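Local coordinates for ureidoglycolate hydrolase (Arabidopsis thaliana, PDB 4PXE), which hydrolyses (S)-ureidoglycolate to glyoxylate, ammonium and carbon dioxide as a manganese-dependent homodimeric amidohydrolase of the peptidase M20 family, in plant purine breakdown, at residues Ala256-Ala261 against Lys330-Lys335; Glu237-Gly242 against Pro297-Leu302; Leu205-Glu210 against Asn415-Leu420; Ala359-Glu364 against Ser421-Lys426; Ser37-Leu42 against Ile96-Lys101. All coordinates share one frame; numbering follows the deposited sequence.

Interaction 1 of 5, residues Ala256-Ala261 against Lys330-Lys335; sequences AGLAAA and KKRKVK
A charged guanidinium lies against a leucine: CB of L258 sits above the centre of the flat group of R332, 3.6 Å from its CZ, and covers one of its faces. The methyl CD1 of L258 also approaches NH1 of R332, at 3.6 Å. A bend at chi2 (-80°) turns CD of R332 away from an extended course, while its CG stays 4.1 Å from CB of A259. That same CB meets CG2 of V334 at 4.0 Å, so A259 touches both the arginine stem and the valine. The main chain between R332 and V334 turns at K333, whose positive phi (63°) makes it the C-prime residue of a Schellman motif closing helix 311-332, with V334 N bonded to A329 O. V334 then leads into strand 335-344, and both A259 and V334 touch F238 of strand 222-239. No hydrogen bond joins the two segments. The polar end of R332 is paired instead with two carboxylates: NE with E262 of its own chain and NH2 with E268 of the second subunit. An alanine in place of R332 would probably leave both glutamates without this cationic mate and open a gap beside L258. In this region, known to take part in dimerization, the arginine thus joins apolar packing within the subunit to charge pairing between subunits.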
# COMPACT_ATOMS: atom_id res chain seq x y z
N ALA A 256 -3.37 0.57 -15.09
CA ALA A 256 -2.90 1.78 -14.42
C ALA A 256 -1.57 1.55 -13.71
O ALA A 256 -0.81 2.49 -13.49
CB ALA A 256 -3.94 2.29 -13.43
N GLY A 257 -1.29 0.30 -13.35
CA GLY A 257 -0.03 -0.02 -12.70
C GLY A 257 1.13 0.11 -13.67
O GLY A 257 2.20 0.60 -13.30
N LEU A 258 0.93 -0.32 -14.91
CA LEU A 258 1.97 -0.21 -15.91
C LEU A 258 2.20 1.25 -16.31
O LEU A 258 3.35 1.64 -16.55
CB LEU A 258 1.68 -1.11 -17.11
CG LEU A 258 1.73 -2.59 -16.77
CD1 LEU A 258 1.46 -3.43 -18.00
CD2 LEU A 258 3.08 -2.97 -16.13
N ALA A 259 1.14 2.05 -16.34
CA ALA A 259 1.31 3.49 -16.54
C ALA A 259 2.19 4.08 -15.44
O ALA A 259 3.08 4.90 -15.72
CB ALA A 259 -0.03 4.21 -16.59
N ALA A 260 1.95 3.67 -14.20
CA ALA A 260 2.72 4.17 -13.07
C ALA A 260 4.17 3.73 -13.17
O ALA A 260 5.09 4.53 -12.90
CB ALA A 260 2.11 3.69 -11.77
N ALA A 261 4.40 2.48 -13.56
CA ALA A 261 5.76 1.97 -13.72
C ALA A 261 6.52 2.77 -14.76
O ALA A 261 7.69 3.15 -14.56
CB ALA A 261 5.73 0.49 -14.09
N LYS A 330 -1.97 8.60 -22.75
CA LYS A 330 -2.50 8.39 -24.09
C LYS A 330 -2.13 7.01 -24.65
O LYS A 330 -2.97 6.33 -25.23
CB LYS A 330 -2.03 9.50 -25.04
CG LYS A 330 -2.64 10.86 -24.76
CD LYS A 330 -2.30 11.85 -25.87
CE LYS A 330 -2.96 13.21 -25.67
NZ LYS A 330 -2.31 14.01 -24.58
N LYS A 331 -0.88 6.61 -24.47
CA LYS A 331 -0.41 5.33 -25.00
C LYS A 331 -1.06 4.14 -24.28
O LYS A 331 -1.44 3.15 -24.91
CB LYS A 331 1.12 5.23 -24.92
CG LYS A 331 1.65 3.89 -25.39
CD LYS A 331 3.12 3.95 -25.76
CE LYS A 331 3.54 2.66 -26.45
NZ LYS A 331 2.58 2.29 -27.53
N ARG A 332 -1.20 4.25 -22.96
CA ARG A 332 -1.80 3.19 -22.18
C ARG A 332 -3.32 3.20 -22.23
O ARG A 332 -3.98 2.26 -21.78
CB ARG A 332 -1.35 3.29 -20.72
CG ARG A 332 0.07 2.81 -20.48
CD ARG A 332 0.12 1.30 -20.40
NE ARG A 332 1.49 0.81 -20.47
CZ ARG A 332 1.81 -0.46 -20.68
NH1 ARG A 332 0.85 -1.36 -20.85
NH2 ARG A 332 3.08 -0.83 -20.74
N LYS A 333 -3.88 4.28 -22.78
CA LYS A 333 -5.33 4.47 -22.85
C LYS A 333 -5.97 4.56 -21.47
O LYS A 333 -7.10 4.10 -21.25
CB LYS A 333 -5.98 3.40 -23.74
CG LYS A 333 -5.46 3.43 -25.16
CD LYS A 333 -6.16 2.41 -26.05
CE LYS A 333 -5.66 1.01 -25.80
NZ LYS A 333 -4.31 0.78 -26.39
N VAL A 334 -5.23 5.16 -20.54
CA VAL A 334 -5.75 5.45 -19.22
C VAL A 334 -6.01 6.95 -19.08
O VAL A 334 -5.49 7.74 -19.87
CB VAL A 334 -4.79 4.99 -18.09
CG1 VAL A 334 -4.65 3.48 -18.09
CG2 VAL A 334 -3.41 5.67 -18.21
N LYS A 335 -6.82 7.31 -18.10
CA LYS A 335 -7.04 8.71 -17.78
C LYS A 335 -5.95 9.20 -16.83
O LYS A 335 -5.64 8.56 -15.83
CB LYS A 335 -8.41 8.89 -17.12
CG LYS A 335 -8.73 10.33 -16.72
CD LYS A 335 -10.12 10.41 -16.08
CE LYS A 335 -10.49 11.85 -15.74
NZ LYS A 335 -11.88 11.93 -15.20

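Interaction 2 of 5, residues Glu237-Gly242 against Pro297-Leu302; sequences EFEGNG and PSKSHL
E237 and H301 meet through a single straight bond: ND1 of the imidazole donates to OE2 of the carboxylate at 2.7 Å, with 163° at the hydrogen. The oxygen lies near the imidazole plane and receives the proton on its anti lone pair, while the carboxylate is turned 73° from the ring. The other oxygen, OE1 of E237, accepts from a water that in turn accepts from NZ of K299. On the same face the stems of E239 and K299 run side by side, CG to CG 3.8 Å apart. F238 and S300 point to the other face, where OG of S300 lies at the ring edge, in plane, 3.5 Å from CD2 of F238; CD1 of L302 approaches CE2 of that ring at 4.0 Å.

These pairings belong to antiparallel strands 222-239 and 295-308, in the region involved in dimerization. F238 and S300 form a hydrogen-bonded pair, flanked by non-hydrogen-bonded pairs E237 with H301 and E239 with K299. Past the strand end, G240 N donates to S298 O at 2.8 Å, and a water joins G242 N to P297 O. S298 and K299 both face H289, a classic beta bulge. In the outer shell, NE2 of H301 is bonded to E303, OG of S300 is bonded to A256 O of helix 256-272, and the carbonyls of N241 and G242 accept from K403 of the second subunit.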
# COMPACT_ATOMS: atom_id res chain seq x y z
N GLU A 237 -2.12 10.53 -10.45
CA GLU A 237 -2.97 9.34 -10.49
C GLU A 237 -3.39 9.00 -11.91
O GLU A 237 -3.68 9.88 -12.72
CB GLU A 237 -4.21 9.51 -9.60
CG GLU A 237 -3.86 9.70 -8.13
CD GLU A 237 -5.04 9.52 -7.19
OE1 GLU A 237 -6.20 9.60 -7.66
OE2 GLU A 237 -4.80 9.31 -5.99
N PHE A 238 -3.39 7.70 -12.19
CA PHE A 238 -3.90 7.17 -13.45
C PHE A 238 -5.13 6.31 -13.16
O PHE A 238 -5.16 5.63 -12.13
CB PHE A 238 -2.86 6.29 -14.14
CG PHE A 238 -1.63 7.02 -14.61
CD1 PHE A 238 -1.66 7.78 -15.77
CD2 PHE A 238 -0.44 6.88 -13.92
CE1 PHE A 238 -0.52 8.41 -16.22
CE2 PHE A 238 0.71 7.52 -14.37
CZ PHE A 238 0.67 8.28 -15.51
N GLU A 239 -6.12 6.35 -14.04
CA GLU A 239 -7.30 5.49 -13.90
C GLU A 239 -7.55 4.66 -15.15
O GLU A 239 -7.48 5.17 -16.27
CB GLU A 239 -8.55 6.32 -13.58
CG GLU A 239 -8.59 6.87 -12.15
CD GLU A 239 -9.76 7.80 -11.90
OE1 GLU A 239 -10.41 8.22 -12.87
OE2 GLU A 239 -10.01 8.13 -10.72
N GLY A 240 -7.84 3.37 -14.95
CA GLY A 240 -8.21 2.47 -16.03
C GLY A 240 -9.44 1.67 -15.65
O GLY A 240 -10.07 1.94 -14.63
N ASN A 241 -9.80 0.69 -16.47
CA ASN A 241 -11.04 -0.05 -16.26
C ASN A 241 -10.94 -1.18 -15.24
O ASN A 241 -11.95 -1.61 -14.68
CB ASN A 241 -11.55 -0.61 -17.58
CG ASN A 241 -11.94 0.48 -18.55
OD1 ASN A 241 -12.59 1.46 -18.18
ND2 ASN A 241 -11.54 0.31 -19.81
N GLY A 242 -9.73 -1.66 -14.99
CA GLY A 242 -9.54 -2.77 -14.08
C GLY A 242 -10.27 -4.02 -14.55
O GLY A 242 -10.62 -4.16 -15.72
N PRO A 297 -4.93 -3.50 -11.83
CA PRO A 297 -5.08 -2.19 -11.18
C PRO A 297 -5.92 -1.21 -12.01
O PRO A 297 -5.61 -0.98 -13.18
CB PRO A 297 -3.64 -1.68 -11.06
CG PRO A 297 -2.81 -2.93 -10.99
CD PRO A 297 -3.52 -3.93 -11.90
N SER A 298 -6.94 -0.64 -11.38
CA SER A 298 -7.80 0.36 -12.02
C SER A 298 -7.41 1.78 -11.61
O SER A 298 -7.85 2.74 -12.22
CB SER A 298 -9.28 0.13 -11.70
OG SER A 298 -9.52 0.08 -10.31
N LYS A 299 -6.61 1.90 -10.56
CA LYS A 299 -6.08 3.19 -10.15
C LYS A 299 -4.65 3.02 -9.67
O LYS A 299 -4.34 2.04 -8.99
CB LYS A 299 -6.92 3.81 -9.04
CG LYS A 299 -8.32 4.23 -9.44
CD LYS A 299 -8.87 5.25 -8.46
CE LYS A 299 -8.75 4.78 -7.02
NZ LYS A 299 -9.30 5.78 -6.06
N SER A 300 -3.79 3.95 -10.03
CA SER A 300 -2.46 3.99 -9.45
C SER A 300 -2.19 5.41 -8.96
O SER A 300 -2.72 6.37 -9.50
CB SER A 300 -1.40 3.55 -10.45
OG SER A 300 -1.37 4.39 -11.59
N HIS A 301 -1.36 5.51 -7.93
CA HIS A 301 -1.12 6.76 -7.23
C HIS A 301 0.38 6.84 -6.99
O HIS A 301 0.95 5.96 -6.33
CB HIS A 301 -1.88 6.72 -5.89
CG HIS A 301 -1.57 7.87 -4.97
ND1 HIS A 301 -2.34 9.01 -4.91
CD2 HIS A 301 -0.58 8.04 -4.06
CE1 HIS A 301 -1.84 9.84 -4.01
NE2 HIS A 301 -0.77 9.27 -3.48
N LEU A 302 1.01 7.88 -7.54
CA LEU A 302 2.45 8.11 -7.35
C LEU A 302 2.66 9.42 -6.64
O LEU A 302 1.95 10.39 -6.88
CB LEU A 302 3.19 8.23 -8.68
CG LEU A 302 3.11 7.12 -9.70
CD1 LEU A 302 1.89 7.36 -10.58
CD2 LEU A 302 4.39 7.05 -10.53
O HOH W 1 -8.52 8.83 -5.92
O HOH W 2 -6.98 -1.01 -15.59

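Interaction 3 of 5, residues Leu205-Glu210 against Asn415-Leu420; sequences LELHIE and NGVKVL. With MN (manganese (II) ion), chain C.
L207 and L205 of strand 201-209 pack on helix 410-429 in the metal-binding part of this M20 fold; the short axes approach to 9.2 Å and run nearly antiparallel, at 171°. The contact across the segments is apolar. The two methyls of L207 meet the helix at G416 and V417: CD1 lies 3.8 Å from CA of G416, and CD2 lies 4.2 Å from CG2 of V417. Glycine permits this approach, since a beta carbon there would clash with CD1. L420 meets both leucines with its two branches, CD1 against CD1 of L205 at 3.9 Å and CD2 against CB of L207. An alanine in place of L207 would probably open a gap over G416 and V417, and V106 of helix 105-120 is likely to lose packing as well.

Metal coordination belongs to the next residue along the strand. NE2 of H208 binds the catalytic manganese at 2.3 Å, three waters occupy further positions, and H92 and D103 complete the protein ligands. The hydrogen bond that orients this imidazole is local: ND1 of H208 donates to O of I209 at 2.8 Å and 170°, with the acceptor 6° from the ring plane and the donor lying on a carbonyl lone pair.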
# COMPACT_ATOMS: atom_id res chain seq x y z
N LEU A 205 18.62 30.37 13.29
CA LEU A 205 19.68 29.38 13.08
C LEU A 205 19.13 27.98 13.25
O LEU A 205 18.35 27.73 14.17
CB LEU A 205 20.77 29.55 14.13
CG LEU A 205 21.22 30.97 14.47
CD1 LEU A 205 22.28 30.89 15.57
CD2 LEU A 205 21.77 31.65 13.23
N GLU A 206 19.54 27.05 12.40
CA GLU A 206 19.18 25.64 12.58
C GLU A 206 20.40 24.75 12.60
O GLU A 206 21.19 24.74 11.65
CB GLU A 206 18.22 25.19 11.48
CG GLU A 206 17.71 23.75 11.64
CD GLU A 206 16.53 23.40 10.75
OE1 GLU A 206 16.17 24.20 9.85
OE2 GLU A 206 15.96 22.32 10.95
N LEU A 207 20.57 24.00 13.68
CA LEU A 207 21.61 22.97 13.79
C LEU A 207 21.03 21.67 13.22
O LEU A 207 19.91 21.31 13.58
CB LEU A 207 21.99 22.79 15.26
CG LEU A 207 22.87 21.59 15.62
CD1 LEU A 207 24.24 21.67 14.95
CD2 LEU A 207 23.00 21.48 17.12
N HIS A 208 21.76 20.97 12.35
CA HIS A 208 21.21 19.78 11.70
C HIS A 208 22.33 18.85 11.25
O HIS A 208 23.42 19.31 10.88
CB HIS A 208 20.34 20.19 10.48
CG HIS A 208 19.30 19.16 10.10
ND1 HIS A 208 19.61 17.97 9.49
CD2 HIS A 208 17.95 19.17 10.26
CE1 HIS A 208 18.50 17.27 9.28
NE2 HIS A 208 17.48 17.98 9.74
N ILE A 209 22.09 17.54 11.29
CA ILE A 209 23.05 16.63 10.68
C ILE A 209 23.16 16.92 9.18
O ILE A 209 22.19 17.33 8.53
CB ILE A 209 22.70 15.15 10.93
CG1 ILE A 209 21.34 14.79 10.31
CG2 ILE A 209 22.70 14.85 12.42
CD1 ILE A 209 21.07 13.26 10.24
N GLU A 210 24.35 16.72 8.63
CA GLU A 210 24.58 17.06 7.23
C GLU A 210 23.65 16.31 6.26
O GLU A 210 23.24 16.88 5.24
CB GLU A 210 26.03 16.75 6.83
CG GLU A 210 26.33 17.08 5.37
CD GLU A 210 27.64 16.51 4.88
OE1 GLU A 210 28.56 16.36 5.71
OE2 GLU A 210 27.76 16.23 3.67
N ASN A 415 29.98 19.41 19.40
CA ASN A 415 30.64 20.49 18.66
C ASN A 415 29.63 21.40 17.97
O ASN A 415 29.77 22.64 17.98
CB ASN A 415 31.63 19.93 17.63
CG ASN A 415 32.87 19.38 18.26
OD1 ASN A 415 33.18 19.71 19.40
ND2 ASN A 415 33.59 18.55 17.53
N GLY A 416 28.60 20.80 17.37
CA GLY A 416 27.51 21.57 16.79
C GLY A 416 26.81 22.42 17.83
O GLY A 416 26.49 23.58 17.58
N VAL A 417 26.56 21.85 19.00
CA VAL A 417 25.94 22.59 20.10
C VAL A 417 26.81 23.77 20.55
O VAL A 417 26.29 24.86 20.80
CB VAL A 417 25.61 21.66 21.30
CG1 VAL A 417 25.23 22.47 22.54
CG2 VAL A 417 24.49 20.68 20.93
N LYS A 418 28.12 23.57 20.61
CA LYS A 418 29.00 24.66 21.00
C LYS A 418 28.97 25.79 19.98
O LYS A 418 28.91 26.96 20.36
CB LYS A 418 30.44 24.17 21.18
CG LYS A 418 30.64 23.30 22.40
CD LYS A 418 32.06 22.77 22.43
CE LYS A 418 32.29 21.87 23.61
NZ LYS A 418 33.58 21.14 23.50
N VAL A 419 29.01 25.46 18.69
CA VAL A 419 28.92 26.48 17.66
C VAL A 419 27.58 27.20 17.73
O VAL A 419 27.51 28.43 17.62
CB VAL A 419 29.16 25.90 16.26
CG1 VAL A 419 28.89 26.95 15.17
CG2 VAL A 419 30.57 25.35 16.14
N LEU A 420 26.51 26.45 17.95
CA LEU A 420 25.19 27.06 18.11
C LEU A 420 25.14 28.01 19.31
O LEU A 420 24.65 29.14 19.18
CB LEU A 420 24.12 25.98 18.24
CG LEU A 420 22.70 26.50 18.40
CD1 LEU A 420 22.29 27.36 17.20
CD2 LEU A 420 21.72 25.33 18.57
MN MN C . 15.34 17.38 9.05
O HOH W 3 15.01 19.53 8.56
O HOH W 4 13.79 16.48 7.75
O HOH W 5 16.29 17.52 6.77

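Interaction 4 of 5, residues Ala359-Glu364 against Ser421-Lys426; sequences AEAATE and SLTLAK
K426 and E364 meet tip to tip, and the lysine can be followed outward along its chain. From CB, chi2 and chi3 keep the chain extended through CD and CE. CB, CG and CD have no close partner on residues 359-364; the first carbon to arrive is CE, 4.2 Å from CA of A361 and also near both carboxylate oxygens of E364. A bend at chi4 (-59°) then brings NZ to the carboxylate. Its stronger bond goes to OE2 of E364 at 2.7 Å, on the syn side and 18° from the carboxylate plane, and a weak one goes to OE1 at 2.9 Å, so the salt bridge is forked. NZ also donates to a water. The carboxylate of E360 is not in contact with NZ but would probably add to the negative field around it; E360 itself pairs with K356 through OE2.

Inward from the salt bridge, A361 faces the other helix. Its CB lies 3.4 Å from OG1 of T423 and 3.9 Å from CG of L422, while the methyl CD2 of L422 reaches O of A361 at 3.7 Å. OG1 of T423 is bonded to V419 O, one turn back on its own helix. L422 also touches L9 and A10, so it packs against helix 9-12 as well as helix 352-364. The segment axes come within 8.9 Å at a crossing angle of 126°. With a salt bridge beside it, an alanine at the nearest approach lets the two helices pack closely, joining helix 352-364 to the C-terminal helix 410-429 of this M20 enzyme.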
# COMPACT_ATOMS: atom_id res chain seq x y z
N ALA A 359 30.98 31.07 11.10
CA ALA A 359 32.36 30.74 10.78
C ALA A 359 33.32 31.25 11.86
O ALA A 359 34.26 30.54 12.24
CB ALA A 359 32.74 31.29 9.41
N GLU A 360 33.06 32.45 12.36
CA GLU A 360 33.85 33.01 13.46
C GLU A 360 33.74 32.16 14.71
O GLU A 360 34.74 31.89 15.37
CB GLU A 360 33.44 34.46 13.75
CG GLU A 360 33.92 35.42 12.68
CD GLU A 360 33.28 36.80 12.76
OE1 GLU A 360 32.42 37.04 13.64
OE2 GLU A 360 33.66 37.65 11.92
N ALA A 361 32.52 31.72 15.03
CA ALA A 361 32.31 30.88 16.20
C ALA A 361 33.08 29.57 16.09
O ALA A 361 33.76 29.16 17.03
CB ALA A 361 30.83 30.64 16.42
N ALA A 362 32.98 28.90 14.94
CA ALA A 362 33.72 27.66 14.72
C ALA A 362 35.23 27.87 14.87
O ALA A 362 35.91 27.09 15.53
CB ALA A 362 33.38 27.05 13.36
N THR A 363 35.75 28.94 14.28
CA THR A 363 37.16 29.28 14.41
C THR A 363 37.58 29.53 15.88
O THR A 363 38.61 29.02 16.33
CB THR A 363 37.51 30.50 13.55
OG1 THR A 363 37.19 30.21 12.18
CG2 THR A 363 38.99 30.83 13.66
N GLU A 364 36.77 30.28 16.61
CA GLU A 364 37.06 30.55 18.03
C GLU A 364 37.07 29.29 18.87
O GLU A 364 37.73 29.24 19.91
CB GLU A 364 36.07 31.56 18.60
CG GLU A 364 36.27 32.96 18.05
CD GLU A 364 35.21 33.94 18.51
OE1 GLU A 364 34.66 33.74 19.62
OE2 GLU A 364 34.93 34.90 17.76
N SER A 421 25.64 27.56 20.46
CA SER A 421 25.69 28.39 21.66
C SER A 421 26.42 29.70 21.41
O SER A 421 25.95 30.79 21.77
CB SER A 421 26.39 27.64 22.78
OG SER A 421 25.67 26.50 23.20
N LEU A 422 27.60 29.59 20.81
CA LEU A 422 28.46 30.76 20.64
C LEU A 422 27.90 31.70 19.57
O LEU A 422 27.99 32.92 19.71
CB LEU A 422 29.89 30.31 20.30
CG LEU A 422 30.97 31.39 20.28
CD1 LEU A 422 30.94 32.24 21.57
CD2 LEU A 422 32.31 30.73 20.10
N THR A 423 27.31 31.14 18.52
CA THR A 423 26.69 31.97 17.49
C THR A 423 25.45 32.69 18.03
O THR A 423 25.26 33.88 17.76
CB THR A 423 26.31 31.13 16.24
OG1 THR A 423 27.46 30.43 15.75
CG2 THR A 423 25.80 32.04 15.13
N LEU A 424 24.63 32.00 18.82
CA LEU A 424 23.48 32.62 19.48
C LEU A 424 23.93 33.78 20.35
O LEU A 424 23.31 34.85 20.35
CB LEU A 424 22.74 31.61 20.36
CG LEU A 424 21.89 30.55 19.66
CD1 LEU A 424 21.45 29.51 20.67
CD2 LEU A 424 20.68 31.18 18.97
N ALA A 425 24.99 33.55 21.12
CA ALA A 425 25.53 34.54 22.04
C ALA A 425 26.00 35.77 21.28
O ALA A 425 25.68 36.91 21.66
CB ALA A 425 26.67 33.94 22.85
N LYS A 426 26.76 35.55 20.22
CA LYS A 426 27.28 36.65 19.42
C LYS A 426 26.15 37.47 18.81
O LYS A 426 26.17 38.71 18.84
CB LYS A 426 28.22 36.15 18.32
CG LYS A 426 29.52 35.57 18.84
CD LYS A 426 30.37 35.02 17.69
CE LYS A 426 31.71 34.51 18.19
NZ LYS A 426 32.51 35.57 18.86
O HOH W 6 32.82 37.07 16.05

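Interaction 5 of 5, residues Ser37-Leu42 against Ile96-Lys101; sequences SVTRVL and IPYSGK
A G1 beta bulge joins V38 to the loop that follows strand 95-96, with Y98 and S99 both facing V38. Y98 takes the left-handed backbone conformation that the bulge requires, at phi 58°. V38 and S99 form an antiparallel hydrogen-bonded pair: S99 N donates to V38 O at 2.9 Å and 169°, in the carbonyl plane, whereas V38 N reaches S99 O from above its plane. A side chain supplies the third bond, OG1 of T39 accepting from Y98 N at 3.0 Å. Its chi1 (-62°) sets OG1 beside the backbone N, and the same oxygen lies 3.4 Å from CA of P97.

CG2 of V38 rests 3.9 Å from CG of K101, the two side chains crossing at about a right angle, while NZ of K101 pairs with D25 of helix 17-28. OG of S37 sits at the edge of the Y98 ring, 3.7 Å from CD1. That ring also meets H289 of the second subunit edge-to-face. I96, two residues before Y98, packs on E138 and H402, which bind the second manganese, so the loop adjoins the active site. Within the loop, OG of S99 donates to O of I96 at 2.8 Å.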
# COMPACT_ATOMS: atom_id res chain seq x y z
N SER A 37 14.63 1.57 14.21
CA SER A 37 13.92 2.53 13.36
C SER A 37 13.03 3.45 14.18
O SER A 37 12.63 3.12 15.29
CB SER A 37 13.07 1.82 12.30
OG SER A 37 13.88 1.22 11.31
N VAL A 38 12.72 4.61 13.61
CA VAL A 38 11.78 5.53 14.21
C VAL A 38 10.71 5.85 13.19
O VAL A 38 11.01 6.08 12.02
CB VAL A 38 12.47 6.84 14.65
CG1 VAL A 38 11.46 7.77 15.32
CG2 VAL A 38 13.62 6.54 15.59
N THR A 39 9.45 5.84 13.63
CA THR A 39 8.35 6.43 12.86
C THR A 39 7.59 7.32 13.83
O THR A 39 7.16 6.85 14.88
CB THR A 39 7.36 5.37 12.35
OG1 THR A 39 8.05 4.50 11.45
CG2 THR A 39 6.21 6.04 11.60
N ARG A 40 7.46 8.60 13.51
CA ARG A 40 6.71 9.48 14.41
C ARG A 40 6.03 10.57 13.61
O ARG A 40 6.65 11.53 13.16
CB ARG A 40 7.61 10.07 15.50
CG ARG A 40 6.84 10.94 16.48
CD ARG A 40 7.65 11.21 17.74
NE ARG A 40 8.92 11.87 17.45
CZ ARG A 40 10.12 11.38 17.76
NH1 ARG A 40 10.24 10.19 18.35
NH2 ARG A 40 11.20 12.07 17.46
N VAL A 41 4.72 10.41 13.44
CA VAL A 41 3.96 11.24 12.53
C VAL A 41 3.15 12.31 13.25
O VAL A 41 2.60 12.07 14.34
CB VAL A 41 3.03 10.33 11.68
CG1 VAL A 41 2.21 11.16 10.71
CG2 VAL A 41 3.87 9.31 10.93
N LEU A 42 3.13 13.49 12.64
CA LEU A 42 2.36 14.64 13.10
C LEU A 42 1.00 14.29 13.71
O LEU A 42 0.19 13.62 13.06
CB LEU A 42 2.15 15.61 11.92
CG LEU A 42 1.23 16.81 12.10
CD1 LEU A 42 1.73 17.69 13.24
CD2 LEU A 42 1.16 17.60 10.82
N ILE A 96 9.88 10.41 9.43
CA ILE A 96 9.19 9.62 8.40
C ILE A 96 9.25 8.12 8.72
O ILE A 96 10.06 7.70 9.54
CB ILE A 96 9.70 9.93 6.97
CG1 ILE A 96 11.07 9.30 6.71
CG2 ILE A 96 9.72 11.42 6.71
CD1 ILE A 96 11.56 9.52 5.29
N PRO A 97 8.39 7.32 8.10
CA PRO A 97 8.42 5.89 8.42
C PRO A 97 9.80 5.23 8.27
O PRO A 97 10.47 5.38 7.24
CB PRO A 97 7.42 5.28 7.43
CG PRO A 97 6.41 6.40 7.24
CD PRO A 97 7.23 7.66 7.24
N TYR A 98 10.21 4.52 9.32
CA TYR A 98 11.45 3.73 9.31
C TYR A 98 12.67 4.58 9.03
O TYR A 98 13.49 4.27 8.15
CB TYR A 98 11.35 2.55 8.34
CG TYR A 98 10.34 1.52 8.78
CD1 TYR A 98 10.70 0.51 9.66
CD2 TYR A 98 9.02 1.58 8.35
CE1 TYR A 98 9.79 -0.43 10.09
CE2 TYR A 98 8.09 0.64 8.77
CZ TYR A 98 8.48 -0.36 9.65
OH TYR A 98 7.58 -1.31 10.07
N SER A 99 12.78 5.65 9.80
CA SER A 99 13.91 6.56 9.66
C SER A 99 14.80 6.52 10.91
O SER A 99 14.70 5.59 11.72
CB SER A 99 13.43 7.97 9.35
OG SER A 99 12.57 8.47 10.36
N GLY A 100 15.68 7.51 11.05
CA GLY A 100 16.67 7.52 12.12
C GLY A 100 16.28 8.38 13.31
O GLY A 100 15.16 8.91 13.36
N LYS A 101 17.21 8.55 14.24
CA LYS A 101 16.98 9.21 15.52
C LYS A 101 17.55 10.64 15.59
O LYS A 101 17.38 11.32 16.60
CB LYS A 101 17.63 8.42 16.67
CG LYS A 101 17.35 6.92 16.70
CD LYS A 101 17.95 6.26 17.96
CE LYS A 101 19.46 6.38 18.06
NZ LYS A 101 20.00 5.50 19.17

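How the interactions relate
The five contacts fall into separate groups. Interactions 1 and 2, with centres 8 Å apart, touch each other in the dimerization region, and their segments alternate along the chain. Interactions 3 and 4, centres 10 Å apart, both use helix 410-429, one side of which meets strand 201-209 and another helix 352-364; their segments interleave too. They lie across the chain's centre from the first pair, about 45 to 55 Å away between centres, although interactions 1 and 2 fall between the two segments of interaction 3 in sequence. Interaction 5 comes first, about 21 Å from interaction 3 centre to centre. Like interactions 1 and 2 it touches the second subunit, so dimer contacts reach the neighbourhood of the manganese site.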